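Local coordinates for beta-galactosidase (Trichoderma reesei, PDB 3OG2), which probably hydrolyses terminal non-reducing beta-D-galactose residues in beta-D-galactosides, as a family 35 glycoside hydrolase, at residues Leu212-Ala217 / Gly230-Tyr235; Val26-His31 / Pro270-Ser275. One frame throughout, in Å; residues are numbered along the deposited sequence.

Contact 1. Residues Leu212-Ala217 / Gly230-Tyr235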
loop_
_atom_site.group_PDB
_atom_site.type_symbol
_atom_site.label_atom_id
_atom_site.label_comp_id
_atom_site.label_asym_id
_atom_site.label_seq_id
_atom_site.Cartn_x
_atom_site.Cartn_y
_atom_site.Cartn_z
ATOM N N LEU A 212 -8.514 20.868 -5.457
ATOM C CA LEU A 212 -9.108 19.845 -4.578
ATOM C C LEU A 212 -9.790 18.786 -5.436
ATOM O O LEU A 212 -10.556 19.124 -6.347
ATOM C CB LEU A 212 -10.180 20.459 -3.646
ATOM C CG LEU A 212 -9.661 21.572 -2.751
ATOM C CD1 LEU A 212 -10.840 22.184 -1.988
ATOM C CD2 LEU A 212 -8.562 21.026 -1.857
ATOM N N ILE A 213 -9.510 17.543 -5.139
ATOM C CA ILE A 213 -10.085 16.397 -5.860
ATOM C C ILE A 213 -10.699 15.488 -4.839
ATOM O O ILE A 213 -10.158 15.291 -3.735
ATOM C CB ILE A 213 -8.979 15.703 -6.649
ATOM C CG1 ILE A 213 -9.539 14.623 -7.603
ATOM C CG2 ILE A 213 -7.874 15.110 -5.773
ATOM C CD1 ILE A 213 -8.540 14.186 -8.694
ATOM N N ASN A 214 -11.874 14.936 -5.162
ATOM C CA ASN A 214 -12.476 13.996 -4.218
ATOM C C ASN A 214 -12.420 12.570 -4.777
ATOM O O ASN A 214 -11.879 12.310 -5.828
ATOM C CB ASN A 214 -13.933 14.399 -3.845
ATOM C CG ASN A 214 -14.893 14.301 -5.006
ATOM O OD1 ASN A 214 -14.551 14.233 -6.195
ATOM N ND2 ASN A 214 -16.139 14.433 -4.644
ATOM N N ASN A 215 -12.969 11.639 -3.967
ATOM C CA ASN A 215 -12.913 10.243 -4.324
ATOM C C ASN A 215 -14.188 9.543 -3.945
ATOM O O ASN A 215 -14.256 8.725 -3.038
ATOM C CB ASN A 215 -11.676 9.544 -3.706
ATOM C CG ASN A 215 -11.698 9.368 -2.218
ATOM O OD1 ASN A 215 -12.183 10.255 -1.492
ATOM N ND2 ASN A 215 -11.179 8.251 -1.739
ATOM N N ASP A 216 -15.238 9.853 -4.662
ATOM C CA ASP A 216 -16.519 9.192 -4.477
ATOM C C ASP A 216 -16.339 7.683 -4.592
ATOM O O ASP A 216 -15.607 7.210 -5.473
ATOM C CB ASP A 216 -17.487 9.751 -5.497
ATOM C CG ASP A 216 -18.968 9.829 -5.127
ATOM O OD1 ASP A 216 -19.355 9.317 -4.051
ATOM O OD2 ASP A 216 -19.732 10.371 -5.970
ATOM N N ALA A 217 -16.977 6.895 -3.710
ATOM C CA ALA A 217 -16.779 5.450 -3.745
ATOM C C ALA A 217 -17.222 4.802 -5.036
ATOM O O ALA A 217 -16.741 3.714 -5.444
ATOM C CB ALA A 217 -17.459 4.792 -2.565
ATOM N N GLY A 230 -19.966 22.961 -1.114
ATOM C CA GLY A 230 -19.281 21.702 -0.831
ATOM C C GLY A 230 -18.625 21.016 -2.013
ATOM O O GLY A 230 -18.018 20.000 -1.902
ATOM N N SER A 231 -18.718 21.632 -3.215
ATOM C CA SER A 231 -18.106 21.045 -4.399
ATOM C C SER A 231 -16.603 21.245 -4.430
ATOM O O SER A 231 -16.054 22.269 -4.059
ATOM C CB SER A 231 -18.784 21.615 -5.638
ATOM O OG SER A 231 -18.647 23.004 -5.780
ATOM N N VAL A 232 -15.935 20.216 -4.958
ATOM C CA VAL A 232 -14.472 20.302 -5.170
ATOM C C VAL A 232 -14.173 20.757 -6.582
ATOM O O VAL A 232 -15.061 21.067 -7.389
ATOM C CB VAL A 232 -13.804 18.952 -4.857
ATOM C CG1 VAL A 232 -13.988 18.588 -3.371
ATOM C CG2 VAL A 232 -14.319 17.832 -5.753
ATOM N N ASP A 233 -12.875 20.821 -6.921
ATOM C CA ASP A 233 -12.468 21.307 -8.229
ATOM C C ASP A 233 -12.557 20.228 -9.306
ATOM O O ASP A 233 -12.954 20.484 -10.434
ATOM C CB ASP A 233 -11.050 21.829 -8.152
ATOM C CG ASP A 233 -10.956 23.024 -7.226
ATOM O OD1 ASP A 233 -11.825 23.948 -7.338
ATOM O OD2 ASP A 233 -9.990 23.106 -6.474
ATOM N N ILE A 234 -12.104 19.017 -8.942
ATOM C CA ILE A 234 -12.048 17.918 -9.908
ATOM C C ILE A 234 -12.798 16.752 -9.267
ATOM O O ILE A 234 -12.446 16.316 -8.156
ATOM C CB ILE A 234 -10.597 17.508 -10.253
ATOM C CG1 ILE A 234 -9.846 18.682 -10.887
ATOM C CG2 ILE A 234 -10.596 16.224 -11.049
ATOM C CD1 ILE A 234 -8.342 18.416 -11.087
ATOM N N TYR A 235 -13.823 16.241 -9.935
ATOM C CA TYR A 235 -14.572 15.114 -9.413
ATOM C C TYR A 235 -13.783 13.822 -9.637
ATOM O O TYR A 235 -13.429 13.527 -10.800
ATOM C CB TYR A 235 -15.935 15.018 -10.145
ATOM C CG TYR A 235 -16.716 13.818 -9.680
ATOM C CD1 TYR A 235 -17.348 13.786 -8.427
ATOM C CD2 TYR A 235 -16.813 12.676 -10.523
ATOM C CE1 TYR A 235 -18.068 12.679 -7.974
ATOM C CE2 TYR A 235 -17.546 11.584 -10.048
ATOM C CZ TYR A 235 -18.156 11.589 -8.808
ATOM O OH TYR A 235 -18.884 10.479 -8.406
#
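Y235 OH donates a hydrogen bond to D216 OD2 over 2.6 Å. OD2 lies at the ring edge, in its plane, while the carboxylate plane is turned 89° from the ring. OD2 also accepts from the backbone N of T222, and Y235 OH is hydrogen-bonded to the N of G221. At the other end, D233 OD2 takes the backbone N-H of L212 at 2.9 Å in a nearly straight bond (174°). The same oxygen forms a salt bridge with R204 of helix 193-205. L212 O is gripped by two donors, D233 N at 2.9 Å and I234 N at 3.0 Å. I213 and I234 form a single beta bridge inside the loop before strand 236-239 of the TIM barrel. There I213 CA approaches I234 O in a CA-H...O contact, and the N214 N to I234 O hydrogen bond is weak. N214 OD1 is hydrogen-bonded to the N of G236 and lies 3.3 Å from Y235 CA. N214 CG sits between backbone N and carbonyl carbon (chi1 66°), which puts it 3.7 Å from V232 CG2. I213 CD1 packs on I234 CG2 at 3.7 Å. L212 and V232 meet through their CB atoms, and both side chains also touch I200.

Contact 2. Residues Val26-His31 / Pro270-Ser275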
loop_
_atom_site.group_PDB
_atom_site.type_symbol
_atom_site.label_atom_id
_atom_site.label_comp_id
_atom_site.label_asym_id
_atom_site.label_seq_id
_atom_site.Cartn_x
_atom_site.Cartn_y
_atom_site.Cartn_z
ATOM N N VAL A 26 -0.876 24.409 -11.358
ATOM C CA VAL A 26 -1.649 23.176 -11.583
ATOM C C VAL A 26 -3.051 23.576 -12.004
ATOM O O VAL A 26 -3.789 24.145 -11.198
ATOM C CB VAL A 26 -1.711 22.260 -10.342
ATOM C CG1 VAL A 26 -2.417 20.940 -10.661
ATOM C CG2 VAL A 26 -0.306 21.932 -9.806
ATOM N N THR A 27 -3.378 23.304 -13.282
ATOM C CA THR A 27 -4.657 23.691 -13.806
ATOM C C THR A 27 -5.269 22.484 -14.510
ATOM O O THR A 27 -4.663 21.381 -14.509
ATOM C CB THR A 27 -4.553 24.929 -14.721
ATOM O OG1 THR A 27 -3.671 24.650 -15.841
ATOM C CG2 THR A 27 -4.039 26.157 -13.990
ATOM N N TRP A 28 -6.440 22.627 -15.115
ATOM C CA TRP A 28 -7.090 21.447 -15.691
ATOM C C TRP A 28 -8.067 21.925 -16.772
ATOM O O TRP A 28 -8.517 23.071 -16.724
ATOM C CB TRP A 28 -7.826 20.564 -14.636
ATOM C CG TRP A 28 -9.002 21.327 -14.053
ATOM C CD1 TRP A 28 -10.290 21.355 -14.527
ATOM C CD2 TRP A 28 -8.946 22.186 -12.899
ATOM N NE1 TRP A 28 -11.060 22.176 -13.776
ATOM C CE2 TRP A 28 -10.269 22.695 -12.766
ATOM C CE3 TRP A 28 -7.961 22.584 -11.972
ATOM C CZ2 TRP A 28 -10.615 23.564 -11.753
ATOM C CZ3 TRP A 28 -8.359 23.466 -10.991
ATOM C CH2 TRP A 28 -9.657 23.954 -10.875
ATOM N N ASP A 29 -8.456 20.991 -17.630
ATOM C CA ASP A 29 -9.653 21.181 -18.425
ATOM C C ASP A 29 -10.360 19.854 -18.610
ATOM O O ASP A 29 -10.161 18.914 -17.779
ATOM C CB ASP A 29 -9.248 21.880 -19.730
ATOM C CG ASP A 29 -8.436 21.053 -20.691
ATOM O OD1 ASP A 29 -8.170 19.834 -20.439
ATOM O OD2 ASP A 29 -8.026 21.585 -21.748
ATOM N N GLU A 30 -11.201 19.712 -19.612
ATOM C CA GLU A 30 -11.978 18.485 -19.759
ATOM C C GLU A 30 -11.066 17.289 -19.969
ATOM O O GLU A 30 -11.542 16.176 -19.689
ATOM C CB GLU A 30 -12.934 18.577 -20.956
ATOM C CG GLU A 30 -13.933 19.674 -20.934
ATOM C CD GLU A 30 -13.461 20.978 -21.548
ATOM O OE1 GLU A 30 -12.269 21.357 -21.612
ATOM O OE2 GLU A 30 -14.399 21.684 -21.968
ATOM N N HIS A 31 -9.852 17.516 -20.496
ATOM C CA HIS A 31 -9.027 16.362 -20.914
ATOM C C HIS A 31 -7.982 15.926 -19.926
ATOM O O HIS A 31 -7.702 14.743 -19.802
ATOM C CB HIS A 31 -8.320 16.684 -22.245
ATOM C CG HIS A 31 -9.273 17.190 -23.280
ATOM N ND1 HIS A 31 -10.303 16.440 -23.736
ATOM C CD2 HIS A 31 -9.307 18.393 -23.900
ATOM C CE1 HIS A 31 -10.968 17.158 -24.660
ATOM N NE2 HIS A 31 -10.370 18.352 -24.762
ATOM N N PRO A 270 -18.274 16.734 -16.843
ATOM C CA PRO A 270 -17.617 16.762 -18.161
ATOM C C PRO A 270 -16.546 17.845 -18.281
ATOM O O PRO A 270 -15.695 17.785 -19.179
ATOM C CB PRO A 270 -18.793 17.063 -19.136
ATOM C CG PRO A 270 -19.834 17.726 -18.276
ATOM C CD PRO A 270 -19.737 17.084 -16.889
ATOM N N SER A 271 -16.522 18.800 -17.363
ATOM C CA SER A 271 -15.562 19.905 -17.443
ATOM C C SER A 271 -14.200 19.573 -16.830
ATOM O O SER A 271 -13.265 20.410 -16.942
ATOM C CB SER A 271 -16.129 21.154 -16.754
ATOM O OG SER A 271 -16.195 20.968 -15.336
ATOM N N THR A 272 -14.084 18.378 -16.181
ATOM C CA THR A 272 -12.829 18.066 -15.476
ATOM C C THR A 272 -12.314 16.716 -15.924
ATOM O O THR A 272 -13.047 15.909 -16.519
ATOM C CB THR A 272 -13.033 18.139 -13.944
ATOM O OG1 THR A 272 -14.075 17.242 -13.519
ATOM C CG2 THR A 272 -13.449 19.520 -13.477
ATOM N N PRO A 273 -11.042 16.437 -15.693
ATOM C CA PRO A 273 -10.489 15.188 -16.236
ATOM C C PRO A 273 -11.085 13.958 -15.621
ATOM O O PRO A 273 -11.309 13.914 -14.417
ATOM C CB PRO A 273 -9.006 15.320 -15.830
ATOM C CG PRO A 273 -8.746 16.773 -15.625
ATOM C CD PRO A 273 -10.044 17.301 -15.034
ATOM N N PHE A 274 -11.277 12.933 -16.433
ATOM C CA PHE A 274 -11.737 11.654 -15.861
ATOM C C PHE A 274 -10.663 11.097 -14.923
ATOM O O PHE A 274 -9.538 10.831 -15.324
ATOM C CB PHE A 274 -12.109 10.682 -16.965
ATOM C CG PHE A 274 -12.532 9.310 -16.422
ATOM C CD1 PHE A 274 -13.284 9.159 -15.272
ATOM C CD2 PHE A 274 -12.097 8.181 -17.143
ATOM C CE1 PHE A 274 -13.566 7.862 -14.779
ATOM C CE2 PHE A 274 -12.395 6.919 -16.654
ATOM C CZ PHE A 274 -13.132 6.762 -15.484
ATOM N N SER A 275 -11.061 10.977 -13.644
ATOM C CA SER A 275 -10.129 10.672 -12.561
ATOM C C SER A 275 -10.568 9.495 -11.708
ATOM O O SER A 275 -11.657 9.517 -11.147
ATOM C CB SER A 275 -10.046 11.897 -11.647
ATOM O OG SER A 275 -9.596 13.056 -12.367
HETATM O O HOH W 1 -14.129 15.512 -19.389
HETATM O O HOH W 2 -10.920 13.378 -19.173
#
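P273 sets its ring atoms CD and CG against D29 O, with CD only 3.2 Å away. P273 N has no hydrogen to give, so this closeness is not a hydrogen bond. W28 CB packs on the same ring, 4.0 Å from CD. The indole lies alongside T272, and NE1 is 3.6 Å from T272 CG2. S271 O sits at the indole edge, in the ring plane. E30 CG comes within 3.1 Å of P270 O.

No direct hydrogen bond joins the two segments; water does this work. Water 1 is within hydrogen-bonding range of both E30 O and P270 O. Water 2 donates to E30 O and accepts from F274 N at 2.8 Å. An alanine in place of P273 lacks CG and CD, and would probably leave a gap beside D29 O and W28 CB.

Further out, D29 OD1 accepts from H31 N in an Asx turn and also from S32 N, while OD2 forms a salt bridge with R39. These bonds lie in the turn between strands 26-28 and 33-35. On the other segment, T272 OG1 is hydrogen-bonded to S269 OG, and S275 OG to P273 O. The contact thus joins the N-terminal strand to the loop entering barrel strand 275-280. Its chemistry, carbon atoms packed on carbonyl oxygens, one apolar pair and bridging water, implies an interface that relies on shape and solvent instead of direct polar pairing.

How the contacts relate
Contacts 1 and 2 have centres 12 Å apart and belong to the same TIM-barrel region. Along the chain 26-31 comes first, then 212-217, 230-235 and 270-275, so both segments of contact 1 fall between those of contact 2. The loop of contact 1 runs into strand 236-239. Segment 270-275 leads into strand 275-280, its parallel neighbour in the sheet. The contacts touch: D233 O lies 3.2 Å from T272 CG2, and W28 CH2 packs on D233 CB. Contact 1 is buried, and the side chain of D216 is about 6 Å from that of E180, which binds galactose in another structure of this protein. Contact 2 is more exposed and lies away from the annotated sites.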